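Local coordinates for protein phage related exonuclease (Haemophilus somnus 129PT, PDB 3K93) that probably acts as a phage-type, metal-dependent exonuclease that removes nucleotides from DNA ends, at residues Q140-M145 with E199-I204. Residues are numbered along the deposited sequence; the frame is centred on the assembly and turned at random.
Sequences QMQGYM and ELIDKI
Q142 meets L200, I201 and I204 where helix 137-148 packs across the start of helix 198-221. The fold is consistent with a PD-(D/E)XK nuclease. The two axes run nearly perpendicular, at 95°, and approach to 9.8 Å. Q142 is the main residue on its side, and no hydrogen bond links the two segments. Its CG lies anti to the carbonyl carbon, and the chain then bends at chi2 (-73°). The side chain crosses those of L200 and I201 at about a right angle. L200 CD2 sits 4.0 Å from both CG and NE2 of Q142. I201 uses the CG1 branch, which packs 3.9 Å from the backbone O of Q142. I201 CD1 lies 4.0 Å from Q142 OE1. The polar end of Q142 is thus flanked by aliphatic groups, but its bonds are made just before helix 198-221: OE1 accepts from D197 N and NE2 donates to Q195 O. Both amide atoms are satisfied, which should fix the flip of the group.

The other face of helix 137-148 looks to the metal site. Q140 and Y144 fit the QxxxY motif of related exonucleases. Q140 NE2 donates to Y144 OH at 3.1 Å, with the hydroxyl O 24° out of the amide plane of Q140, and Q140 OE1 bonds K113. D111, next to both side chains, binds the sodium ion with D100 and T112.

I204 completes the packing. I204 CD1 rests 3.8 Å from Q142 CB and 4.0 Å from the backbone N of G143.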
loop_
_atom_site.group_PDB
_atom_site.type_symbol
_atom_site.label_atom_id
_atom_site.label_comp_id
_atom_site.label_asym_id
_atom_site.label_seq_id
_atom_site.Cartn_x
_atom_site.Cartn_y
_atom_site.Cartn_z
ATOM N N GLN A 140 0.245 6.316 23.365
ATOM C CA GLN A 140 0.552 7.732 23.547
ATOM C C GLN A 140 -0.032 8.238 24.867
ATOM O O GLN A 140 0.630 8.996 25.590
ATOM C CB GLN A 140 -0.003 8.543 22.385
ATOM C CG GLN A 140 0.269 10.046 22.406
ATOM C CD GLN A 140 -0.535 10.828 21.375
ATOM O OE1 GLN A 140 -1.510 10.320 20.824
ATOM N NE2 GLN A 140 -0.152 12.094 21.146
HETATM N N MSE A 141 -1.274 7.839 25.170
HETATM C CA MSE A 141 -1.931 8.313 26.395
HETATM C C MSE A 141 -1.220 7.728 27.608
HETATM O O MSE A 141 -1.167 8.392 28.646
HETATM C CB MSE A 141 -3.431 7.919 26.454
HETATM C CG MSE A 141 -4.404 8.588 25.487
HETATM SE SE MSE A 141 -4.214 10.474 25.457
HETATM C CE MSE A 141 -3.214 10.521 23.855
ATOM N N GLN A 142 -0.702 6.489 27.498
ATOM C CA GLN A 142 -0.011 5.878 28.634
ATOM C C GLN A 142 1.256 6.664 28.934
ATOM O O GLN A 142 1.602 6.848 30.093
ATOM C CB GLN A 142 0.339 4.422 28.403
ATOM C CG GLN A 142 -0.842 3.532 28.206
ATOM C CD GLN A 142 -1.639 3.265 29.466
ATOM O OE1 GLN A 142 -1.225 3.604 30.588
ATOM N NE2 GLN A 142 -2.779 2.624 29.288
ATOM N N GLY A 143 1.905 7.145 27.881
ATOM C CA GLY A 143 3.079 7.982 28.006
ATOM C C GLY A 143 2.755 9.305 28.665
ATOM O O GLY A 143 3.501 9.738 29.549
ATOM N N TYR A 144 1.636 9.948 28.285
ATOM C CA TYR A 144 1.262 11.184 28.984
ATOM C C TYR A 144 0.856 10.935 30.436
ATOM O O TYR A 144 1.136 11.760 31.318
ATOM C CB TYR A 144 0.118 11.908 28.277
ATOM C CG TYR A 144 0.402 12.439 26.872
ATOM C CD1 TYR A 144 1.629 12.961 26.537
ATOM C CD2 TYR A 144 -0.606 12.485 25.911
ATOM C CE1 TYR A 144 1.891 13.468 25.293
ATOM C CE2 TYR A 144 -0.350 12.994 24.628
ATOM C CZ TYR A 144 0.909 13.493 24.337
ATOM O OH TYR A 144 1.222 14.000 23.094
HETATM N N MSE A 145 0.146 9.845 30.702
HETATM C CA MSE A 145 -0.283 9.561 32.065
HETATM C C MSE A 145 0.942 9.322 32.960
HETATM O O MSE A 145 0.946 9.664 34.145
HETATM C CB MSE A 145 -1.238 8.365 32.120
HETATM C CG MSE A 145 -2.626 8.688 31.645
HETATM SE SE MSE A 145 -3.883 7.246 31.880
HETATM C CE MSE A 145 -3.597 6.198 30.245
ATOM N N GLU A 199 1.571 -1.977 33.762
ATOM C CA GLU A 199 2.273 -2.999 32.974
ATOM C C GLU A 199 2.616 -2.486 31.581
ATOM O O GLU A 199 3.682 -2.793 31.059
ATOM C CB GLU A 199 1.475 -4.312 32.889
ATOM C CG GLU A 199 1.586 -5.161 34.185
ATOM C CD GLU A 199 0.834 -6.491 34.086
ATOM O OE1 GLU A 199 0.343 -6.814 32.968
ATOM O OE2 GLU A 199 0.731 -7.201 35.116
ATOM N N LEU A 200 1.718 -1.705 30.992
ATOM C CA LEU A 200 1.994 -1.064 29.718
ATOM C C LEU A 200 3.078 0.008 29.843
ATOM O O LEU A 200 3.897 0.147 28.939
ATOM C CB LEU A 200 0.737 -0.440 29.123
ATOM C CG LEU A 200 0.368 -0.902 27.719
ATOM C CD1 LEU A 200 0.458 -2.476 27.665
ATOM C CD2 LEU A 200 -1.080 -0.383 27.333
ATOM N N ILE A 201 3.083 0.757 30.950
ATOM C CA ILE A 201 4.108 1.761 31.162
ATOM C C ILE A 201 5.466 1.056 31.293
ATOM O O ILE A 201 6.432 1.498 30.713
ATOM C CB ILE A 201 3.808 2.709 32.349
ATOM C CG1 ILE A 201 2.554 3.570 32.017
ATOM C CG2 ILE A 201 5.076 3.597 32.672
ATOM C CD1 ILE A 201 1.727 4.077 33.233
ATOM N N ASP A 202 5.510 -0.059 32.006
ATOM C CA ASP A 202 6.722 -0.876 32.075
ATOM C C ASP A 202 7.168 -1.386 30.714
ATOM O O ASP A 202 8.333 -1.411 30.440
ATOM C CB ASP A 202 6.535 -2.058 33.016
ATOM C CG ASP A 202 6.499 -1.649 34.450
ATOM O OD1 ASP A 202 7.040 -0.584 34.775
ATOM O OD2 ASP A 202 5.919 -2.397 35.264
ATOM N N LYS A 203 6.231 -1.790 29.879
ATOM C CA LYS A 203 6.513 -2.159 28.483
ATOM C C LYS A 203 7.134 -0.977 27.693
ATOM O O LYS A 203 8.121 -1.154 26.988
ATOM C CB LYS A 203 5.210 -2.650 27.816
ATOM C CG LYS A 203 5.348 -3.331 26.424
ATOM C CD LYS A 203 4.018 -4.059 25.981
ATOM N N ILE A 204 6.567 0.223 27.828
ATOM C CA ILE A 204 7.149 1.429 27.211
ATOM C C ILE A 204 8.629 1.551 27.643
ATOM O O ILE A 204 9.507 1.697 26.796
ATOM C CB ILE A 204 6.373 2.715 27.628
ATOM C CG1 ILE A 204 5.006 2.772 26.935
ATOM C CG2 ILE A 204 7.231 4.004 27.398
ATOM C CD1 ILE A 204 4.030 3.738 27.572
#